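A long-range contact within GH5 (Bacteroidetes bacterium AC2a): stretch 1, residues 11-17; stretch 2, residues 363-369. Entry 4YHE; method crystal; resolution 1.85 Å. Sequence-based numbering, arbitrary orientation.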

# COMPACT_ATOMS: atom_id res chain seq x y z
N GLY A 11 14.41 1.20 -0.08
CA GLY A 11 13.21 0.75 -0.83
C GLY A 11 13.27 -0.69 -1.31
O GLY A 11 12.34 -1.51 -1.09
N MET A 12 14.37 -1.06 -1.97
CA MET A 12 14.51 -2.43 -2.46
C MET A 12 14.53 -3.48 -1.38
O MET A 12 14.16 -4.62 -1.63
N SER A 13 14.96 -3.09 -0.19
CA SER A 13 15.10 -4.01 0.94
C SER A 13 13.74 -4.48 1.43
O SER A 13 13.66 -5.51 2.11
N MET A 14 12.67 -3.73 1.09
CA MET A 14 11.32 -4.19 1.38
C MET A 14 10.87 -5.35 0.53
O MET A 14 9.87 -6.01 0.87
N GLY A 15 11.59 -5.61 -0.59
CA GLY A 15 11.33 -6.71 -1.46
C GLY A 15 9.87 -6.87 -1.89
O GLY A 15 9.23 -5.89 -2.35
N ILE A 16 9.38 -8.11 -1.77
CA ILE A 16 7.95 -8.38 -1.79
C ILE A 16 7.50 -8.50 -0.31
O ILE A 16 8.06 -9.25 0.49
N GLY A 17 6.51 -7.70 0.05
CA GLY A 17 5.90 -7.75 1.36
C GLY A 17 4.42 -8.10 1.28
O GLY A 17 3.90 -8.54 0.22
N ALA A 363 5.04 -17.40 -6.49
CA ALA A 363 5.13 -16.70 -7.76
C ALA A 363 5.68 -15.29 -7.59
O ALA A 363 6.64 -14.87 -8.27
N MET A 364 5.11 -14.53 -6.65
CA MET A 364 5.48 -13.15 -6.49
C MET A 364 6.89 -13.00 -5.87
O MET A 364 7.75 -12.29 -6.43
N ILE A 365 7.16 -13.70 -4.77
CA ILE A 365 8.40 -13.51 -4.06
C ILE A 365 9.54 -14.06 -4.93
O ILE A 365 10.51 -13.39 -5.14
N ASP A 366 9.38 -15.25 -5.46
CA ASP A 366 10.53 -15.90 -6.14
C ASP A 366 10.88 -15.18 -7.46
O ASP A 366 12.04 -15.14 -7.86
N SER A 367 9.89 -14.55 -8.11
CA SER A 367 10.17 -13.80 -9.31
C SER A 367 10.95 -12.51 -9.00
O SER A 367 11.95 -12.22 -9.65
N TRP A 368 10.50 -11.74 -8.00
CA TRP A 368 11.18 -10.55 -7.55
C TRP A 368 12.61 -10.88 -7.11
O TRP A 368 13.51 -10.15 -7.45
N GLU A 369 12.76 -11.97 -6.33
CA GLU A 369 14.03 -12.28 -5.66
C GLU A 369 15.09 -12.91 -6.60
O GLU A 369 16.28 -12.90 -6.28

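Which side chains fill the space between the two stretches? Ile16, at the start of a strand, packs against Met364, Ile365 and Trp368 on the helix, and Met12 also reaches Trp368. Ile16 and Ile365 are the residues whose CA atoms lie nearest each other, at 5.6 Å, and the CA-to-CB bond of Ile16 points toward the helix. With chi1 and chi2 both in m, its CG1 comes to 3.4 Å from Trp368 CB, a tight apolar contact, and to 3.7 Å from Met364 O. That carbonyl is already engaged within its own helix, accepting from Trp368 N at 3.2 Å, so Ile16 packs against a backbone whose polar needs are met. CG2 of Ile16 lies 3.8 Å from Ile365 CG1 and 4.1 Å from Met364 CG. Ile365, with chi1 m and chi2 t, starts sideways from the other stretch, while Met364, with chi1 p, chi2 t and chi3 p, starts toward it, but its end leads away. Met364 SD is still 4.2 Å from Ile16 CG2, and it is the terminal CE that departs.

How does the tryptophan ring meet the first stretch? The CA-to-CB bond of Trp368 points toward it, and the side chain, with chi1 t and chi2 at 95°, carries its indole along the turn that joins the helix of stretch 1 to the strand. Gly15 CA sits 3.7 Å from the centroid of the six-membered ring and only 11° off the ring normal, a CH-pi contact over the face; Ile16 N lies over the same face. Gly15 has positive phi, a conformation that by itself favours glycine. An ideal CB here would lie 3.8 Å from Trp368 CZ3 and 3.7 Å from Glu369 OE2, in contact but not in clash.

What does Met12 add around the same part of the ring? Its side chain leaves sideways, with chi1 at -91° and chi3 at 98°, both between wells, and chi2 t. This path brings CE to 4.2 Å from Trp368 CH2, an apolar contact. The backbone comes closer still: Met12 O is 3.1 Å from Trp368 CH2, approaching the ring obliquely. The same oxygen accepts from Gly15 N at 2.9 Å, a hydrogen bond that holds the turn together beside the indole.

Where are the polar links? No direct hydrogen bond crosses between the stretches, as expected of a contact built mainly from hydrocarbon and an aromatic face. A water makes the connection instead: it accepts from Ile16 N at 2.9 Å and donates to Glu369 OE2 at 2.7 Å. Glu369, with chi1 and chi2 both m and chi3 near 0°, starts sideways, but its end comes nearer to stretch 1. Its carboxylate touches nothing there directly, so the water spans the gap. Trp368 NE1 finds its hydrogen bond elsewhere in the structure.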

# COMPACT_ATOMS: atom_id res chain seq x y z
CB MET A 12 15.76 -2.60 -3.31
CG MET A 12 15.49 -2.37 -4.76
SD MET A 12 17.02 -2.64 -5.63
CE MET A 12 16.80 -4.30 -6.20
CB SER A 13 15.92 -3.36 2.07
OG SER A 13 15.16 -2.49 2.89
CB MET A 14 10.33 -3.01 1.31
CG MET A 14 10.66 -1.96 2.34
SD MET A 14 9.35 -0.76 2.68
CE MET A 14 9.06 -0.13 1.06
CB ILE A 16 7.58 -9.63 -2.62
CG1 ILE A 16 8.01 -9.45 -4.07
CG2 ILE A 16 6.10 -9.96 -2.49
CD1 ILE A 16 7.34 -8.28 -4.79
CB ALA A 363 3.81 -16.70 -8.48
CB MET A 364 4.37 -12.38 -5.72
CG MET A 364 4.00 -12.92 -4.36
SD MET A 364 2.60 -11.96 -3.64
CE MET A 364 1.26 -12.39 -4.68
CB ILE A 365 8.39 -14.21 -2.71
CG1 ILE A 365 7.38 -13.52 -1.78
CG2 ILE A 365 9.76 -14.24 -2.04
CD1 ILE A 365 7.15 -14.28 -0.50
CB ASP A 366 10.25 -17.35 -6.39
CG ASP A 366 10.17 -18.15 -5.12
OD1 ASP A 366 10.61 -17.67 -4.08
OD2 ASP A 366 9.67 -19.27 -5.17
CB SER A 367 8.90 -13.52 -10.10
OG SER A 367 9.19 -13.00 -11.38
CB TRP A 368 10.45 -9.85 -6.40
CG TRP A 368 10.84 -8.47 -6.19
CD1 TRP A 368 10.22 -7.34 -6.69
CD2 TRP A 368 11.95 -8.00 -5.40
NE1 TRP A 368 10.91 -6.23 -6.29
CE2 TRP A 368 11.95 -6.59 -5.49
CE3 TRP A 368 12.93 -8.62 -4.63
CZ2 TRP A 368 12.92 -5.80 -4.84
CZ3 TRP A 368 13.88 -7.84 -4.00
CH2 TRP A 368 13.87 -6.46 -4.11
CB GLU A 369 13.80 -13.27 -4.51
CG GLU A 369 13.02 -12.71 -3.34
CD GLU A 369 13.82 -11.82 -2.44
OE1 GLU A 369 15.02 -11.58 -2.69
OE2 GLU A 369 13.26 -11.36 -1.44
O HOH W 1 10.82 -10.42 -0.73